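TsrE (Streptomyces laurentii, PDB 7CWW) is a cyclase of thiopeptide antibiotic biosynthesis that probably closes the central nitrogen-containing ring of thiostrepton by a formal [4+2] cycloaddition. Local coordinates at residues L29-D40 with F59-L70. Sequence-based numbering, arbitrary orientation.
Sequences LLDESVELGETD and FASRSPSVERRL
E38 and R69 come from opposite directions and meet in an end-on bidentate salt bridge that ties the loop after helix 15-35 to helix 65-78 in a β-α-β-β-α arrangement. The short segments of these two helices run antiparallel, at 157° to one another, their axes 11.2 Å apart. The carboxylate and guanidinium lie nearly coplanar: NH2 of R69 meets E38 OE2 at 2.9 Å and NH1 meets OE1 at 3.1 Å, both on the syn side. OE1 also takes a bond on its anti lone pair from S33 OG (2.7 Å), which in turn accepts from T39 OG1, so the S33 bond, together with the two from R69, fixes the rotation of the carboxylate. E38 starts just past the Schellman turn at G37; with CG anti to the backbone N (chi1 -177°) and the chain extended, it brings its carboxylate against V66 CG2.

Beneath the bridge the contact is apolar. L29 sets CD1 across the CG and CD methylenes of R69 and presses CD2 against L70 CG at 3.7 Å, while L30 crosses L70 at about a right angle and sets CD2 over the face of the F59 ring, a CH-pi contact 4.2 Å from the centroid. W42 of strand 39-49 touches both L30 and F59.

At the sheet end, S61 OG accepts from S63 N in an ST turn and lies 2.9 Å from E38 O. Beyond it, D40 N donates to A60 O, at 2.9 Å and 169°.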
loop_
_atom_site.group_PDB
_atom_site.type_symbol
_atom_site.label_atom_id
_atom_site.label_comp_id
_atom_site.label_asym_id
_atom_site.label_seq_id
_atom_site.Cartn_x
_atom_site.Cartn_y
_atom_site.Cartn_z
ATOM N N LEU A 29 7.038 -14.096 20.835
ATOM C CA LEU A 29 6.850 -15.546 20.798
ATOM C C LEU A 29 7.315 -16.128 19.468
ATOM O O LEU A 29 8.066 -17.114 19.429
ATOM C CB LEU A 29 5.372 -15.882 21.036
ATOM C CG LEU A 29 4.929 -17.349 21.153
ATOM C CD1 LEU A 29 3.644 -17.422 21.990
ATOM C CD2 LEU A 29 4.709 -18.011 19.780
ATOM N N LEU A 30 6.857 -15.542 18.364
ATOM C CA LEU A 30 7.152 -16.116 17.056
ATOM C C LEU A 30 8.615 -15.917 16.672
ATOM O O LEU A 30 9.222 -16.805 16.062
ATOM C CB LEU A 30 6.210 -15.517 16.009
ATOM C CG LEU A 30 4.804 -16.129 16.079
ATOM C CD1 LEU A 30 3.803 -15.365 15.219
ATOM C CD2 LEU A 30 4.853 -17.593 15.668
ATOM N N ASP A 31 9.204 -14.766 17.015
ATOM C CA ASP A 31 10.643 -14.600 16.795
ATOM C C ASP A 31 11.440 -15.615 17.608
ATOM O O ASP A 31 12.374 -16.235 17.088
ATOM C CB ASP A 31 11.090 -13.177 17.130
ATOM C CG ASP A 31 10.693 -12.169 16.060
ATOM O OD1 ASP A 31 10.367 -12.580 14.928
ATOM O OD2 ASP A 31 10.706 -10.957 16.353
ATOM N N GLU A 32 11.083 -15.811 18.880
ATOM C CA GLU A 32 11.751 -16.846 19.672
ATOM C C GLU A 32 11.595 -18.219 19.028
ATOM O O GLU A 32 12.570 -18.969 18.893
ATOM C CB GLU A 32 11.197 -16.877 21.097
ATOM C CG GLU A 32 11.834 -17.967 21.961
ATOM C CD GLU A 32 11.179 -18.113 23.323
ATOM O OE1 GLU A 32 9.953 -17.897 23.427
ATOM O OE2 GLU A 32 11.889 -18.453 24.293
ATOM N N SER A 33 10.365 -18.567 18.633
ATOM C CA SER A 33 10.116 -19.863 18.007
ATOM C C SER A 33 10.952 -20.045 16.742
ATOM O O SER A 33 11.412 -21.157 16.447
ATOM C CB SER A 33 8.627 -20.006 17.690
ATOM O OG SER A 33 8.338 -21.300 17.197
ATOM N N VAL A 34 11.140 -18.967 15.975
ATOM C CA VAL A 34 11.979 -19.037 14.779
ATOM C C VAL A 34 13.440 -19.244 15.167
ATOM O O VAL A 34 14.137 -20.092 14.596
ATOM C CB VAL A 34 11.801 -17.770 13.918
ATOM C CG1 VAL A 34 12.982 -17.593 12.975
ATOM C CG2 VAL A 34 10.479 -17.813 13.126
ATOM N N GLU A 35 13.929 -18.466 16.137
ATOM C CA GLU A 35 15.321 -18.615 16.567
ATOM C C GLU A 35 15.602 -20.019 17.083
ATOM O O GLU A 35 16.720 -20.520 16.933
ATOM C CB GLU A 35 15.658 -17.584 17.643
ATOM C CG GLU A 35 15.707 -16.154 17.131
ATOM C CD GLU A 35 15.671 -15.129 18.250
ATOM O OE1 GLU A 35 15.319 -13.961 17.978
ATOM O OE2 GLU A 35 15.996 -15.494 19.400
ATOM N N LEU A 36 14.607 -20.679 17.673
ATOM C CA LEU A 36 14.794 -22.037 18.165
ATOM C C LEU A 36 14.558 -23.098 17.097
ATOM O O LEU A 36 14.827 -24.276 17.350
ATOM C CB LEU A 36 13.870 -22.297 19.362
ATOM C CG LEU A 36 14.176 -21.416 20.577
ATOM C CD1 LEU A 36 13.165 -21.614 21.712
ATOM C CD2 LEU A 36 15.592 -21.674 21.058
ATOM N N GLY A 37 14.075 -22.723 15.916
ATOM C CA GLY A 37 13.826 -23.712 14.887
ATOM C C GLY A 37 12.511 -24.436 15.040
ATOM O O GLY A 37 12.246 -25.388 14.296
ATOM N N GLU A 38 11.687 -24.016 15.997
ATOM C CA GLU A 38 10.348 -24.566 16.154
ATOM C C GLU A 38 9.426 -24.085 15.038
ATOM O O GLU A 38 8.497 -24.798 14.643
ATOM C CB GLU A 38 9.818 -24.162 17.530
ATOM C CG GLU A 38 8.461 -24.706 17.907
ATOM C CD GLU A 38 7.945 -24.094 19.196
ATOM O OE1 GLU A 38 8.004 -22.851 19.332
ATOM O OE2 GLU A 38 7.489 -24.857 20.073
ATOM N N THR A 39 9.684 -22.894 14.512
ATOM C CA THR A 39 8.933 -22.299 13.416
ATOM C C THR A 39 9.929 -21.880 12.343
ATOM O O THR A 39 11.030 -21.425 12.663
ATOM C CB THR A 39 8.105 -21.097 13.914
ATOM O OG1 THR A 39 7.097 -21.562 14.823
ATOM C CG2 THR A 39 7.441 -20.339 12.761
ATOM N N ASP A 40 9.558 -22.060 11.072
ATOM C CA ASP A 40 10.469 -21.705 9.983
ATOM C C ASP A 40 10.525 -20.198 9.780
ATOM O O ASP A 40 11.608 -19.608 9.738
ATOM C CB ASP A 40 10.043 -22.396 8.690
ATOM C CG ASP A 40 10.250 -23.900 8.739
ATOM O OD1 ASP A 40 11.369 -24.346 9.073
ATOM O OD2 ASP A 40 9.289 -24.636 8.447
ATOM N N PHE A 59 2.314 -18.704 9.711
ATOM C CA PHE A 59 3.633 -19.233 9.990
ATOM C C PHE A 59 3.617 -20.719 9.682
ATOM O O PHE A 59 2.569 -21.366 9.731
ATOM C CB PHE A 59 4.056 -18.981 11.450
ATOM C CG PHE A 59 3.022 -19.397 12.479
ATOM C CD1 PHE A 59 2.016 -18.528 12.868
ATOM C CD2 PHE A 59 3.074 -20.649 13.070
ATOM C CE1 PHE A 59 1.079 -18.907 13.818
ATOM C CE2 PHE A 59 2.138 -21.032 14.015
ATOM C CZ PHE A 59 1.141 -20.165 14.392
ATOM N N ALA A 60 4.788 -21.248 9.357
ATOM C CA ALA A 60 4.960 -22.667 9.087
ATOM C C ALA A 60 5.723 -23.291 10.247
ATOM O O ALA A 60 6.817 -22.835 10.592
ATOM C CB ALA A 60 5.705 -22.891 7.769
ATOM N N SER A 61 5.150 -24.329 10.839
ATOM C CA SER A 61 5.743 -24.940 12.012
ATOM C C SER A 61 5.442 -26.426 12.007
ATOM O O SER A 61 4.373 -26.855 11.568
ATOM C CB SER A 61 5.218 -24.303 13.305
ATOM O OG SER A 61 5.619 -25.061 14.434
ATOM N N ARG A 62 6.398 -27.200 12.501
ATOM C CA ARG A 62 6.188 -28.620 12.730
ATOM C C ARG A 62 5.348 -28.896 13.974
ATOM O O ARG A 62 4.791 -29.991 14.099
ATOM C CB ARG A 62 7.545 -29.313 12.854
ATOM C CG ARG A 62 8.420 -28.717 13.954
ATOM C CD ARG A 62 9.488 -27.784 13.402
ATOM N NE ARG A 62 10.625 -28.511 12.843
ATOM C CZ ARG A 62 11.574 -29.094 13.573
ATOM N NH1 ARG A 62 11.524 -29.045 14.899
ATOM N NH2 ARG A 62 12.573 -29.733 12.975
ATOM N N SER A 63 5.222 -27.923 14.878
ATOM C CA SER A 63 4.665 -28.183 16.195
ATOM C C SER A 63 3.266 -27.599 16.315
ATOM O O SER A 63 3.053 -26.427 15.973
ATOM C CB SER A 63 5.579 -27.598 17.287
ATOM O OG SER A 63 4.899 -27.451 18.522
ATOM N N PRO A 64 2.289 -28.381 16.783
ATOM C CA PRO A 64 0.970 -27.809 17.084
ATOM C C PRO A 64 0.982 -26.894 18.295
ATOM O O PRO A 64 0.017 -26.141 18.487
ATOM C CB PRO A 64 0.087 -29.044 17.339
ATOM C CG PRO A 64 0.926 -30.239 17.007
ATOM C CD PRO A 64 2.360 -29.811 17.108
ATOM N N SER A 65 2.046 -26.921 19.098
ATOM C CA SER A 65 2.074 -26.124 20.316
ATOM C C SER A 65 2.143 -24.628 20.023
ATOM O O SER A 65 1.674 -23.824 20.837
ATOM C CB SER A 65 3.260 -26.555 21.188
ATOM O OG SER A 65 3.012 -27.814 21.801
ATOM N N VAL A 66 2.691 -24.233 18.867
ATOM C CA VAL A 66 2.967 -22.817 18.627
ATOM C C VAL A 66 1.674 -22.018 18.560
ATOM O O VAL A 66 1.532 -20.979 19.216
ATOM C CB VAL A 66 3.793 -22.629 17.342
ATOM C CG1 VAL A 66 3.972 -21.147 17.074
ATOM C CG2 VAL A 66 5.139 -23.314 17.468
ATOM N N GLU A 67 0.725 -22.470 17.737
ATOM C CA GLU A 67 -0.549 -21.776 17.633
ATOM C C GLU A 67 -1.283 -21.775 18.967
ATOM O O GLU A 67 -1.937 -20.790 19.327
ATOM C CB GLU A 67 -1.410 -22.443 16.559
ATOM C CG GLU A 67 -2.680 -21.718 16.253
ATOM C CD GLU A 67 -3.488 -22.428 15.187
ATOM O OE1 GLU A 67 -2.982 -23.447 14.652
ATOM O OE2 GLU A 67 -4.621 -21.974 14.902
ATOM N N ARG A 68 -1.189 -22.873 19.710
ATOM C CA ARG A 68 -1.917 -22.977 20.971
ATOM C C ARG A 68 -1.299 -22.078 22.028
ATOM O O ARG A 68 -2.019 -21.406 22.778
ATOM C CB ARG A 68 -1.944 -24.435 21.427
ATOM C CG ARG A 68 -2.883 -25.283 20.563
ATOM C CD ARG A 68 -2.543 -26.767 20.593
ATOM N NE ARG A 68 -3.553 -27.538 19.866
ATOM C CZ ARG A 68 -3.641 -27.588 18.538
ATOM N NH1 ARG A 68 -2.769 -26.927 17.776
ATOM N NH2 ARG A 68 -4.599 -28.307 17.967
ATOM N N ARG A 69 0.038 -22.038 22.085
ATOM C CA ARG A 69 0.718 -21.122 23.000
ATOM C C ARG A 69 0.364 -19.675 22.682
ATOM O O ARG A 69 0.105 -18.878 23.594
ATOM C CB ARG A 69 2.232 -21.346 22.929
ATOM C CG ARG A 69 3.061 -20.521 23.897
ATOM C CD ARG A 69 4.579 -20.766 23.669
ATOM N NE ARG A 69 4.841 -22.167 23.347
ATOM C CZ ARG A 69 5.520 -22.590 22.283
ATOM N NH1 ARG A 69 6.033 -21.721 21.424
ATOM N NH2 ARG A 69 5.676 -23.895 22.077
ATOM N N LEU A 70 0.319 -19.332 21.389
ATOM C CA LEU A 70 -0.076 -17.991 20.966
ATOM C C LEU A 70 -1.465 -17.631 21.477
ATOM O O LEU A 70 -1.660 -16.568 22.080
ATOM C CB LEU A 70 -0.053 -17.891 19.440
ATOM C CG LEU A 70 1.193 -17.333 18.782
ATOM C CD1 LEU A 70 1.110 -17.564 17.269
ATOM C CD2 LEU A 70 1.345 -15.857 19.144
#